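Local structure of DNA polymerase III subunit beta (Helicobacter pylori 26695, 4S3I) at residues A[141-144]-A[145-148]; A[10-13]-A[14-18]; A[283-287]-A[288-292]; A[306-309]-A[310-314]; A[92-96]-A[97-101]. The protein encircles DNA as a ring-shaped sliding processivity factor, tethering DNA polymerases and other proteins to their template. All coordinates share one frame; numbering follows the deposited sequence.

Contact 1 of 5, residues A[141-144]-A[145-148]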
loop_
_atom_site.group_PDB
_atom_site.type_symbol
_atom_site.label_atom_id
_atom_site.label_comp_id
_atom_site.label_asym_id
_atom_site.label_seq_id
_atom_site.Cartn_x
_atom_site.Cartn_y
_atom_site.Cartn_z
ATOM N N LYS A 141 12.832 -13.529 11.996
ATOM C CA LYS A 141 12.620 -12.355 11.148
ATOM C C LYS A 141 13.854 -12.071 10.288
ATOM O O LYS A 141 13.747 -11.600 9.151
ATOM C CB LYS A 141 12.276 -11.135 12.007
ATOM C CG LYS A 141 11.836 -9.919 11.211
ATOM C CD LYS A 141 11.997 -8.632 12.021
ATOM C CE LYS A 141 11.560 -7.414 11.206
ATOM N NZ LYS A 141 12.088 -6.121 11.742
ATOM N N LYS A 142 15.032 -12.376 10.820
ATOM C CA LYS A 142 16.266 -12.042 10.115
ATOM C C LYS A 142 16.543 -13.023 8.992
ATOM O O LYS A 142 17.140 -12.680 7.976
ATOM C CB LYS A 142 17.439 -11.971 11.100
ATOM C CG LYS A 142 17.483 -10.671 11.877
ATOM C CD LYS A 142 18.556 -10.686 12.981
ATOM C CE LYS A 142 18.664 -9.318 13.670
ATOM N NZ LYS A 142 19.478 -9.426 14.918
ATOM N N ILE A 143 16.071 -14.245 9.162
ATOM C CA ILE A 143 16.392 -15.314 8.221
ATOM C C ILE A 143 15.311 -15.489 7.157
ATOM O O ILE A 143 15.584 -15.920 6.034
ATOM C CB ILE A 143 16.643 -16.624 9.003
ATOM C CG1 ILE A 143 17.909 -16.468 9.847
ATOM C CG2 ILE A 143 16.754 -17.849 8.097
ATOM C CD1 ILE A 143 18.275 -17.707 10.656
ATOM N N ALA A 144 14.081 -15.130 7.516
ATOM C CA ALA A 144 12.925 -15.277 6.615
ATOM C C ALA A 144 13.161 -14.863 5.150
ATOM O O ALA A 144 12.738 -15.584 4.239
ATOM C CB ALA A 144 11.701 -14.549 7.180
ATOM N N PRO A 145 13.824 -13.704 4.914
ATOM C CA PRO A 145 13.935 -13.270 3.515
ATOM C C PRO A 145 14.695 -14.221 2.599
ATOM O O PRO A 145 14.536 -14.119 1.389
ATOM C CB PRO A 145 14.705 -11.952 3.620
ATOM C CG PRO A 145 14.399 -11.437 4.979
ATOM C CD PRO A 145 14.285 -12.653 5.846
ATOM N N VAL A 146 15.518 -15.111 3.139
ATOM C CA VAL A 146 16.288 -15.988 2.259
ATOM C C VAL A 146 15.481 -17.213 1.855
ATOM O O VAL A 146 15.840 -17.916 0.911
ATOM C CB VAL A 146 17.639 -16.409 2.871
ATOM C CG1 VAL A 146 18.367 -15.182 3.453
ATOM C CG2 VAL A 146 17.437 -17.467 3.940
ATOM N N ILE A 147 14.385 -17.460 2.572
ATOM C CA ILE A 147 13.632 -18.702 2.381
ATOM C C ILE A 147 12.566 -18.573 1.299
ATOM O O ILE A 147 11.725 -17.666 1.353
ATOM C CB ILE A 147 12.992 -19.163 3.701
ATOM C CG1 ILE A 147 14.086 -19.495 4.707
ATOM C CG2 ILE A 147 12.104 -20.384 3.493
ATOM C CD1 ILE A 147 13.576 -19.703 6.124
ATOM N N GLU A 148 12.626 -19.470 0.311
ATOM C CA GLU A 148 11.585 -19.594 -0.705
ATOM C C GLU A 148 10.406 -20.368 -0.120
ATOM O O GLU A 148 10.521 -21.557 0.187
ATOM C CB GLU A 148 12.103 -20.339 -1.940
ATOM C CG GLU A 148 13.037 -19.554 -2.844
ATOM C CD GLU A 148 13.555 -20.396 -4.004
ATOM O OE1 GLU A 148 14.739 -20.233 -4.371
ATOM O OE2 GLU A 148 12.780 -21.218 -4.550
#
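Two isoleucines with nearly the same first torsion, I143 (chi1 -66°) and I147 (chi1 -64°), each hold CG1 beside the backbone N. In I143 this turns the CG2 branch forward along the chain, and it meets I147 CD1 at 4.2 Å. The setting is the C-terminal end of helix 135-143, where the chain tightens into a 3-10 turn at A144, P145 and V146 before leaving as a loop. P145 has no N-H, so the carbonyl of K141, which a regular helix would engage four residues on, finds the ring carbon P145 CD instead, with K141 O and P145 CD 3.5 Å apart. The bonds that follow span three residues, as in a 3-10 turn: V146 N donates to I143 O over 3.0 Å, and I147 N donates to A144 O, also 3.0 Å. The latter N-H arrives from above the carbonyl plane, 52° out of it. A144 O also receives a bond from K203 NZ, which reaches I147 O as well, so a lysine of helix 203-212 stitches the end of the turn. I143 and I147 continue into the domain interior, both packing on I159 of strand 158-164, while A144 and I147 rest against L206. K142 NZ forms a salt bridge with D138 one turn back and also bonds to A365 O. One methyl of V146 is tucked beside the carbonyl its own N-H engages, V146 CG2 lying 3.2 Å from I143 O.

Contact 2 of 5, residues A[10-13]-A[14-18]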
loop_
_atom_site.group_PDB
_atom_site.type_symbol
_atom_site.label_atom_id
_atom_site.label_comp_id
_atom_site.label_asym_id
_atom_site.label_seq_id
_atom_site.Cartn_x
_atom_site.Cartn_y
_atom_site.Cartn_z
ATOM N N ASN A 10 -13.165 -3.931 21.302
ATOM C CA ASN A 10 -11.756 -3.921 20.932
ATOM C C ASN A 10 -11.048 -5.256 21.155
ATOM O O ASN A 10 -10.192 -5.645 20.353
ATOM C CB ASN A 10 -11.016 -2.774 21.626
ATOM C CG ASN A 10 -11.542 -1.415 21.211
ATOM O OD1 ASN A 10 -11.474 -1.042 20.036
ATOM N ND2 ASN A 10 -12.078 -0.666 22.173
ATOM N N ASP A 11 -11.398 -5.952 22.234
ATOM C CA ASP A 11 -10.862 -7.288 22.479
ATOM C C ASP A 11 -11.278 -8.218 21.344
ATOM O O ASP A 11 -10.470 -8.963 20.787
ATOM C CB ASP A 11 -11.417 -7.861 23.782
ATOM C CG ASP A 11 -10.896 -7.152 25.021
ATOM O OD1 ASP A 11 -9.892 -6.421 24.919
ATOM O OD2 ASP A 11 -11.496 -7.361 26.103
ATOM N N LEU A 12 -12.556 -8.160 21.005
ATOM C CA LEU A 12 -13.099 -9.029 19.964
ATOM C C LEU A 12 -12.434 -8.712 18.620
ATOM O O LEU A 12 -11.935 -9.612 17.934
ATOM C CB LEU A 12 -14.618 -8.870 19.884
ATOM C CG LEU A 12 -15.351 -9.646 18.792
ATOM C CD1 LEU A 12 -15.140 -11.153 18.961
ATOM C CD2 LEU A 12 -16.838 -9.311 18.820
ATOM N N GLU A 13 -12.400 -7.432 18.262
ATOM C CA GLU A 13 -11.828 -7.019 16.978
ATOM C C GLU A 13 -10.377 -7.477 16.847
ATOM O O GLU A 13 -9.990 -8.064 15.832
ATOM C CB GLU A 13 -11.932 -5.501 16.790
ATOM C CG GLU A 13 -11.278 -4.983 15.496
ATOM C CD GLU A 13 -11.580 -3.511 15.209
ATOM O OE1 GLU A 13 -11.153 -3.010 14.149
ATOM O OE2 GLU A 13 -12.242 -2.852 16.039
ATOM N N ASN A 14 -9.580 -7.227 17.882
ATOM C CA ASN A 14 -8.201 -7.700 17.906
ATOM C C ASN A 14 -8.088 -9.212 17.712
ATOM O O ASN A 14 -7.279 -9.685 16.909
ATOM C CB ASN A 14 -7.504 -7.281 19.204
ATOM C CG ASN A 14 -7.117 -5.824 19.203
ATOM O OD1 ASN A 14 -6.785 -5.264 18.156
ATOM N ND2 ASN A 14 -7.162 -5.192 20.376
ATOM N N ALA A 15 -8.895 -9.972 18.443
ATOM C CA ALA A 15 -8.869 -11.419 18.286
ATOM C C ALA A 15 -9.206 -11.820 16.843
ATOM O O ALA A 15 -8.547 -12.679 16.255
ATOM C CB ALA A 15 -9.809 -12.102 19.280
ATOM N N LEU A 16 -10.225 -11.186 16.272
ATOM C CA LEU A 16 -10.635 -11.499 14.902
ATOM C C LEU A 16 -9.554 -11.145 13.882
ATOM O O LEU A 16 -9.372 -11.848 12.877
ATOM C CB LEU A 16 -11.940 -10.796 14.554
ATOM C CG LEU A 16 -13.153 -11.291 15.326
ATOM C CD1 LEU A 16 -14.379 -10.487 14.935
ATOM C CD2 LEU A 16 -13.386 -12.780 15.083
ATOM N N ARG A 17 -8.832 -10.062 14.139
ATOM C CA ARG A 17 -7.771 -9.668 13.213
ATOM C C ARG A 17 -6.688 -10.738 13.100
ATOM O O ARG A 17 -6.261 -11.088 11.996
ATOM C CB ARG A 17 -7.181 -8.302 13.585
ATOM C CG ARG A 17 -8.101 -7.143 13.195
ATOM C CD ARG A 17 -7.422 -5.765 13.235
ATOM N NE ARG A 17 -8.415 -4.708 13.041
ATOM C CZ ARG A 17 -8.966 -4.394 11.868
ATOM N NH1 ARG A 17 -8.621 -5.046 10.761
ATOM N NH2 ARG A 17 -9.868 -3.428 11.800
ATOM N N TYR A 18 -6.268 -11.274 14.239
ATOM C CA TYR A 18 -5.259 -12.321 14.242
ATOM C C TYR A 18 -5.723 -13.560 13.514
ATOM O O TYR A 18 -4.919 -14.270 12.914
ATOM C CB TYR A 18 -4.920 -12.717 15.668
ATOM C CG TYR A 18 -4.059 -11.726 16.403
ATOM C CD1 TYR A 18 -2.829 -11.333 15.891
ATOM C CD2 TYR A 18 -4.457 -11.218 17.633
ATOM C CE1 TYR A 18 -2.019 -10.436 16.579
ATOM C CE2 TYR A 18 -3.662 -10.327 18.329
ATOM C CZ TYR A 18 -2.447 -9.940 17.799
ATOM O OH TYR A 18 -1.661 -9.054 18.501
#
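E13 and R17 run side by side and point the same way, one helical turn apart, so that their charged ends meet alongside each other. The carboxylate and guanidinium planes are turned 44° apart. E13 OE1 uses its anti lone pair, on the side away from OE2, to accept from R17 NH2 at 2.7 Å, and it sits near the plane of the guanidinium, 23° out of it. The salt bridge is short but bent. The glutamate gets there with CG anti to the backbone N (chi1 177°) and an extended chain beyond it, whereas R17 is extended from CG to NE. OE2, the other oxygen, is taken by K9, giving the carboxylate a cationic partner at each of its oxygens. This is the classic i to i+4 pairing on the face of an alpha helix, here helix 9-19 of the N-terminal domain. Its backbone repeats the same spacing: A15 N bonds to D11 O at 3.0 Å and L16 N bonds to L12 O at 2.9 Å. On another face L12 and L16 approach at a slant, L12 CG lying 4.1 Å from L16 CD1. Both leucines are buried, packing against I81 of helix 74-82 and L46 of strand 43-49. Between them along the chain, A15 lays its CB over the end of the D11 carbonyl, 3.5 Å from D11 O, and its methyl also touches I59 of strand 53-60.

Contact 3 of 5, residues A[283-287]-A[288-292]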
loop_
_atom_site.group_PDB
_atom_site.type_symbol
_atom_site.label_atom_id
_atom_site.label_comp_id
_atom_site.label_asym_id
_atom_site.label_seq_id
_atom_site.Cartn_x
_atom_site.Cartn_y
_atom_site.Cartn_z
ATOM N N THR A 283 35.200 -3.425 -5.316
ATOM C CA THR A 283 36.656 -3.414 -5.321
ATOM C C THR A 283 37.162 -2.891 -3.999
ATOM O O THR A 283 36.917 -1.736 -3.651
ATOM C CB THR A 283 37.235 -2.530 -6.429
ATOM O OG1 THR A 283 36.806 -3.002 -7.716
ATOM C CG2 THR A 283 38.765 -2.548 -6.355
ATOM N N LEU A 284 37.873 -3.738 -3.262
ATOM C CA LEU A 284 38.436 -3.323 -1.983
ATOM C C LEU A 284 39.917 -2.961 -2.124
ATOM O O LEU A 284 40.705 -3.738 -2.677
ATOM C CB LEU A 284 38.247 -4.420 -0.941
ATOM C CG LEU A 284 36.790 -4.631 -0.544
ATOM C CD1 LEU A 284 36.673 -5.806 0.392
ATOM C CD2 LEU A 284 36.260 -3.370 0.123
ATOM N N GLU A 285 40.270 -1.770 -1.644
ATOM C CA GLU A 285 41.659 -1.317 -1.578
ATOM C C GLU A 285 41.950 -0.982 -0.141
ATOM O O GLU A 285 41.057 -1.080 0.709
ATOM C CB GLU A 285 41.880 -0.077 -2.448
ATOM C CG GLU A 285 42.093 -0.377 -3.916
ATOM C CD GLU A 285 42.059 0.881 -4.785
ATOM O OE1 GLU A 285 41.924 1.999 -4.229
ATOM O OE2 GLU A 285 42.156 0.744 -6.025
ATOM N N LYS A 286 43.178 -0.553 0.142
ATOM C CA LYS A 286 43.564 -0.349 1.533
ATOM C C LYS A 286 42.705 0.696 2.239
ATOM O O LYS A 286 42.287 0.500 3.382
ATOM C CB LYS A 286 45.048 -0.006 1.669
ATOM C CG LYS A 286 45.467 0.147 3.127
ATOM C CD LYS A 286 46.958 0.378 3.297
ATOM C CE LYS A 286 47.241 0.999 4.656
ATOM N NZ LYS A 286 46.463 2.261 4.845
ATOM N N ASN A 287 42.418 1.797 1.556
ATOM C CA ASN A 287 41.620 2.851 2.176
ATOM C C ASN A 287 40.431 3.272 1.329
ATOM O O ASN A 287 39.956 4.397 1.448
ATOM C CB ASN A 287 42.478 4.081 2.494
ATOM C CG ASN A 287 43.513 3.804 3.553
ATOM O OD1 ASN A 287 44.673 3.537 3.232
ATOM N ND2 ASN A 287 43.104 3.854 4.831
ATOM N N ASN A 288 39.943 2.366 0.489
ATOM C CA ASN A 288 38.808 2.680 -0.373
ATOM C C ASN A 288 37.969 1.459 -0.734
ATOM O O ASN A 288 38.488 0.351 -0.892
ATOM C CB ASN A 288 39.287 3.371 -1.662
ATOM C CG ASN A 288 39.272 4.887 -1.555
ATOM O OD1 ASN A 288 40.256 5.511 -1.136
ATOM N ND2 ASN A 288 38.149 5.488 -1.931
ATOM N N ALA A 289 36.665 1.668 -0.865
ATOM C CA ALA A 289 35.774 0.621 -1.362
ATOM C C ALA A 289 35.112 1.197 -2.584
ATOM O O ALA A 289 34.510 2.269 -2.499
ATOM C CB ALA A 289 34.721 0.260 -0.312
ATOM N N LEU A 290 35.234 0.507 -3.717
ATOM C CA LEU A 290 34.696 1.007 -4.971
ATOM C C LEU A 290 33.510 0.129 -5.356
ATOM O O LEU A 290 33.577 -1.088 -5.220
ATOM C CB LEU A 290 35.742 0.926 -6.091
ATOM C CG LEU A 290 37.141 1.560 -6.022
ATOM C CD1 LEU A 290 37.070 3.074 -5.861
ATOM C CD2 LEU A 290 38.073 0.931 -4.953
ATOM N N PHE A 291 32.452 0.734 -5.882
ATOM C CA PHE A 291 31.283 -0.035 -6.297
ATOM C C PHE A 291 30.937 0.316 -7.736
ATOM O O PHE A 291 30.798 1.488 -8.063
ATOM C CB PHE A 291 30.077 0.294 -5.409
ATOM C CG PHE A 291 30.321 0.119 -3.927
ATOM C CD1 PHE A 291 29.779 -0.966 -3.243
ATOM C CD2 PHE A 291 31.052 1.062 -3.210
ATOM C CE1 PHE A 291 29.980 -1.125 -1.867
ATOM C CE2 PHE A 291 31.262 0.920 -1.838
ATOM C CZ PHE A 291 30.722 -0.172 -1.160
ATOM N N GLU A 292 30.785 -0.698 -8.590
ATOM C CA GLU A 292 30.434 -0.474 -9.995
ATOM C C GLU A 292 29.316 -1.405 -10.431
ATOM O O GLU A 292 29.337 -2.592 -10.115
ATOM C CB GLU A 292 31.648 -0.712 -10.912
ATOM C CG GLU A 292 32.757 0.328 -10.802
ATOM C CD GLU A 292 34.014 -0.043 -11.582
ATOM O OE1 GLU A 292 34.693 -1.019 -11.192
ATOM O OE2 GLU A 292 34.322 0.649 -12.579
HETATM O O HOH W 1 34.618 -1.885 -8.335
#
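T283 and L290 face each other as a hydrogen-bonded antiparallel pair, each satisfying the other's main chain: T283 N donates to L290 O at 2.8 Å, and L290 N returns the bond to T283 O over 2.8 Å. The second of these lies in the carbonyl plane. Nearer the bend, E285 N gives an almost straight bond to N288 O at 2.9 Å, the last rung before the chain turns back through K286 and N287. Together they make the beta hairpin of strands 279-284 and 288-293 in the C-terminal domain. T283 O does further duty, accepting a CA-H...O contact from A289 CA at 3.5 Å. The hydroxyl T283 OG1 is shared between H319 on the neighbouring strand and a water that appears to donate to E292 OE1, linking the two strands beyond their backbone bonds. At the bend K286 NZ reaches N287 OD1 at 2.7 Å, and the amide nitrogen of N287 donates to I308 O, so both ends of that amide are held. N288 OD1 lies close to N287 O, two acceptors with no proton between them. The apolar groups divide between the two surfaces of the sheet. The L290 side chain crosses T283 at a slant, L290 CD2 lying 3.8 Å from T283 CG2 and 4.0 Å from the carboxylate carbon E285 CD, while L284 CD2 and A289 CB meet at 4.0 Å on the inner side, toward I314 and F266. The main-chain groups bonded here tie the hairpin together, and N288 N is the buried polar atom that has no partner in the model.

Contact 4 of 5, residues A[306-309]-A[310-314]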
loop_
_atom_site.group_PDB
_atom_site.type_symbol
_atom_site.label_atom_id
_atom_site.label_comp_id
_atom_site.label_asym_id
_atom_site.label_seq_id
_atom_site.Cartn_x
_atom_site.Cartn_y
_atom_site.Cartn_z
ATOM N N VAL A 306 33.704 4.778 -1.359
ATOM C CA VAL A 306 33.661 5.176 0.023
ATOM C C VAL A 306 35.091 5.087 0.583
ATOM O O VAL A 306 35.806 4.113 0.334
ATOM C CB VAL A 306 32.671 4.254 0.766
ATOM C CG1 VAL A 306 33.192 3.865 2.138
ATOM C CG2 VAL A 306 31.296 4.905 0.834
ATOM N N GLU A 307 35.516 6.115 1.308
ATOM C CA GLU A 307 36.825 6.087 1.941
ATOM C C GLU A 307 36.786 5.115 3.118
ATOM O O GLU A 307 35.808 5.087 3.875
ATOM C CB GLU A 307 37.181 7.481 2.449
ATOM C CG GLU A 307 38.540 7.581 3.119
ATOM C CD GLU A 307 38.884 9.011 3.524
ATOM O OE1 GLU A 307 38.160 9.949 3.106
ATOM O OE2 GLU A 307 39.880 9.191 4.260
ATOM N N ILE A 308 37.838 4.321 3.278
ATOM C CA ILE A 308 37.985 3.466 4.459
ATOM C C ILE A 308 39.119 4.002 5.346
ATOM O O ILE A 308 40.302 3.851 5.014
ATOM C CB ILE A 308 38.285 2.023 4.050
ATOM C CG1 ILE A 308 37.209 1.523 3.086
ATOM C CG2 ILE A 308 38.369 1.107 5.282
ATOM C CD1 ILE A 308 37.466 0.138 2.555
ATOM N N GLU A 309 38.760 4.635 6.460
ATOM C CA GLU A 309 39.757 5.308 7.286
ATOM C C GLU A 309 40.708 4.340 7.979
ATOM O O GLU A 309 41.908 4.592 8.046
ATOM C CB GLU A 309 39.091 6.208 8.322
ATOM C CG GLU A 309 38.500 7.477 7.751
ATOM C CD GLU A 309 38.192 8.493 8.823
ATOM O OE1 GLU A 309 39.065 9.350 9.088
ATOM O OE2 GLU A 309 37.084 8.429 9.406
ATOM N N LYS A 310 40.166 3.246 8.509
ATOM C CA LYS A 310 40.996 2.229 9.169
ATOM C C LYS A 310 41.436 1.194 8.142
ATOM O O LYS A 310 40.698 0.248 7.839
ATOM C CB LYS A 310 40.238 1.555 10.310
ATOM C CG LYS A 310 41.095 0.678 11.226
ATOM C CD LYS A 310 40.339 0.370 12.515
ATOM C CE LYS A 310 41.233 -0.291 13.557
ATOM N NZ LYS A 310 41.847 -1.552 13.050
ATOM N N GLY A 311 42.649 1.379 7.620
ATOM C CA GLY A 311 43.156 0.624 6.484
ATOM C C GLY A 311 42.926 -0.871 6.522
ATOM O O GLY A 311 43.125 -1.518 7.553
ATOM N N LEU A 312 42.498 -1.423 5.391
ATOM C CA LEU A 312 42.305 -2.858 5.285
ATOM C C LEU A 312 43.659 -3.552 5.065
ATOM O O LEU A 312 44.543 -2.995 4.407
ATOM C CB LEU A 312 41.355 -3.169 4.125
ATOM C CG LEU A 312 39.972 -2.512 4.172
ATOM C CD1 LEU A 312 39.114 -3.010 3.006
ATOM C CD2 LEU A 312 39.276 -2.779 5.515
ATOM N N ASP A 313 43.825 -4.756 5.606
ATOM C CA ASP A 313 45.034 -5.541 5.329
ATOM C C ASP A 313 45.000 -6.065 3.890
ATOM O O ASP A 313 44.690 -7.231 3.636
ATOM C CB ASP A 313 45.197 -6.689 6.333
ATOM C CG ASP A 313 46.454 -7.517 6.082
ATOM O OD1 ASP A 313 46.427 -8.740 6.359
ATOM O OD2 ASP A 313 47.465 -6.947 5.609
ATOM N N ILE A 314 45.333 -5.179 2.958
ATOM C CA ILE A 314 45.237 -5.434 1.525
ATOM C C ILE A 314 46.469 -4.824 0.853
ATOM O O ILE A 314 46.719 -3.622 0.982
ATOM C CB ILE A 314 43.958 -4.780 0.941
ATOM C CG1 ILE A 314 42.718 -5.587 1.329
ATOM C CG2 ILE A 314 44.059 -4.615 -0.574
ATOM C CD1 ILE A 314 41.851 -6.008 0.154
#
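The flat group here is the peptide joining K310 to G311, and I308 comes over one of its faces: I308 CG2 sits above the carbonyl plane, 3.6 Å from K310 O, rather than within it. The peptides on either side of this bend are held from outside, by the hairpin turn at 286-287. Beneath the bend the two apolar side chains cross at about a right angle. I308 CD1 meets L312 CD1 at 3.6 Å, and the second branches follow, with I308 CG2 4.0 Å from L312 CD2. With CG1 anti to the carbonyl carbon (chi1 -55°), I308 is able to present both its branches to the leucine. The pair rests on L261 of strand 257-262, and L312 also touches F259 and L284. Further on, D313 centres an inverse gamma turn closed by a weak bond from I314 N to L312 O. The arrangement is that of an irregular connection, with an apolar pair on its underside, leading from edge strand 301-307 across the end of an antiparallel sheet to strand 318-323 at the opposite edge.

Contact 5 of 5, residues A[92-96]-A[97-101]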
loop_
_atom_site.group_PDB
_atom_site.type_symbol
_atom_site.label_atom_id
_atom_site.label_comp_id
_atom_site.label_asym_id
_atom_site.label_seq_id
_atom_site.Cartn_x
_atom_site.Cartn_y
_atom_site.Cartn_z
ATOM N N GLU A 92 -25.241 -13.757 20.594
ATOM C CA GLU A 92 -26.244 -14.712 21.047
ATOM C C GLU A 92 -26.689 -15.625 19.913
ATOM O O GLU A 92 -27.073 -15.150 18.850
ATOM C CB GLU A 92 -27.458 -13.967 21.617
ATOM C CG GLU A 92 -28.611 -14.880 22.049
ATOM C CD GLU A 92 -29.708 -14.127 22.794
ATOM O OE1 GLU A 92 -29.660 -12.874 22.828
ATOM O OE2 GLU A 92 -30.614 -14.793 23.344
ATOM N N THR A 93 -26.652 -16.932 20.136
ATOM C CA THR A 93 -27.094 -17.852 19.100
ATOM C C THR A 93 -28.612 -17.900 19.063
ATOM O O THR A 93 -29.285 -17.749 20.084
ATOM C CB THR A 93 -26.542 -19.267 19.295
ATOM O OG1 THR A 93 -26.956 -19.754 20.573
ATOM C CG2 THR A 93 -25.020 -19.257 19.211
ATOM N N LYS A 94 -29.139 -18.105 17.866
ATOM C CA LYS A 94 -30.564 -18.242 17.657
ATOM C C LYS A 94 -30.699 -19.253 16.530
ATOM O O LYS A 94 -30.379 -18.943 15.388
ATOM C CB LYS A 94 -31.175 -16.892 17.272
ATOM C CG LYS A 94 -31.953 -16.190 18.395
ATOM C CD LYS A 94 -31.094 -15.229 19.223
ATOM C CE LYS A 94 -31.943 -14.439 20.232
ATOM N NZ LYS A 94 -32.574 -15.290 21.288
ATOM N N ASP A 95 -31.142 -20.462 16.862
ATOM C CA ASP A 95 -31.103 -21.621 15.949
ATOM C C ASP A 95 -29.743 -21.872 15.240
ATOM O O ASP A 95 -28.744 -22.205 15.887
ATOM C CB ASP A 95 -32.306 -21.635 14.968
ATOM C CG ASP A 95 -32.276 -20.495 13.958
ATOM O OD1 ASP A 95 -31.592 -20.641 12.919
ATOM O OD2 ASP A 95 -32.924 -19.459 14.206
ATOM N N ASP A 96 -29.731 -21.720 13.921
ATOM C CA ASP A 96 -28.587 -22.014 13.069
ATOM C C ASP A 96 -27.875 -20.695 12.779
ATOM O O ASP A 96 -27.194 -20.549 11.766
ATOM C CB ASP A 96 -29.121 -22.593 11.752
ATOM C CG ASP A 96 -28.190 -23.616 11.121
ATOM O OD1 ASP A 96 -27.043 -23.783 11.592
ATOM O OD2 ASP A 96 -28.621 -24.252 10.131
ATOM N N SER A 97 -28.048 -19.722 13.667
ATOM C CA SER A 97 -27.673 -18.355 13.346
ATOM C C SER A 97 -27.049 -17.659 14.547
ATOM O O SER A 97 -27.452 -17.909 15.690
ATOM C CB SER A 97 -28.912 -17.598 12.863
ATOM O OG SER A 97 -28.653 -16.223 12.756
ATOM N N LEU A 98 -26.057 -16.813 14.295
ATOM C CA LEU A 98 -25.444 -16.032 15.362
ATOM C C LEU A 98 -25.929 -14.593 15.280
ATOM O O LEU A 98 -25.776 -13.943 14.235
ATOM C CB LEU A 98 -23.921 -16.036 15.252
ATOM C CG LEU A 98 -23.264 -15.236 16.384
ATOM C CD1 LEU A 98 -23.548 -15.925 17.714
ATOM C CD2 LEU A 98 -21.764 -15.035 16.193
ATOM N N ALA A 99 -26.497 -14.082 16.370
ATOM C CA ALA A 99 -26.937 -12.682 16.396
ATOM C C ALA A 99 -25.871 -11.801 17.032
ATOM O O ALA A 99 -25.263 -12.178 18.038
ATOM C CB ALA A 99 -28.264 -12.535 17.128
ATOM N N ILE A 100 -25.641 -10.630 16.446
ATOM C CA ILE A 100 -24.691 -9.678 17.005
ATOM C C ILE A 100 -25.426 -8.374 17.298
ATOM O O ILE A 100 -26.046 -7.805 16.399
ATOM C CB ILE A 100 -23.563 -9.382 16.015
ATOM C CG1 ILE A 100 -22.787 -10.660 15.669
ATOM C CG2 ILE A 100 -22.629 -8.286 16.549
ATOM C CD1 ILE A 100 -21.912 -10.495 14.410
ATOM N N LYS A 101 -25.364 -7.891 18.538
ATOM C CA LYS A 101 -26.102 -6.673 18.886
ATOM C C LYS A 101 -25.218 -5.666 19.587
ATOM O O LYS A 101 -24.386 -6.021 20.427
ATOM C CB LYS A 101 -27.314 -6.982 19.771
ATOM C CG LYS A 101 -27.942 -8.329 19.544
ATOM C CD LYS A 101 -29.159 -8.230 18.650
ATOM C CE LYS A 101 -30.271 -7.437 19.317
ATOM N NZ LYS A 101 -31.537 -7.490 18.524
#
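S97 O is gripped twice by the facing strand: K94 N donates to it at 2.8 Å, nearly along the carbonyl direction, and T93 CA adds a CA-H...O contact at 3.4 Å. The return bond, S97 N to K94 O, is weak because the N-H points well off the acceptor (123°). It closes a type II' turn over D95 and D96, the two-residue bend of the hairpin between strands 89-94 and 97-102. Farther from the bend the pairing is regular, with A99 N bonding to E92 O at 2.8 Å and E92 N bonding to A99 O at 3.0 Å. On the surface bearing E92, K94, S97 and A99, the lysine folds back along its own strand and forms a salt bridge with E92 OE2, K94 NZ approaching to 2.9 Å from above the carboxylate plane; its chain, bent at chi2 (92°), passes over A99. On the other surface the strands meet through apolar groups. There T93 CG2 touches L98 CD1 at 3.9 Å, the two side chains crossing at a slant, and M111 lies against both. With OG1 between the backbone N and carbonyl carbon (chi1 58°), T93 keeps its methyl for L98. The hairpin therefore combines an outward charge pair with a largely apolar reverse side, and its hydroxyls bond elsewhere than across the hairpin, T93 OG1 with M3 N and S97 OG weakly with L109 O.

Contacts 3 and 4 form one unit: their centres are 8 Å apart, and the bend at 286-287 meets the 308-312 loop through two probable backbone bonds, K286 O to L312 N and N287 O to I308 N, both 2.8 Å. Contacts 2 and 5 share the N-terminal domain, their centres 19 Å apart and nearest atoms about 6 Å, with helix 74-82 packing on both. Contact 1, in the central domain, lies between the two groups, 28 Å from contact 2 and 29 Å from contact 3, centre to centre. Contacts 4 and 5 stand on opposite sides of the chain's centre, with centres 71 Å apart, near the two ends of the three-domain arc.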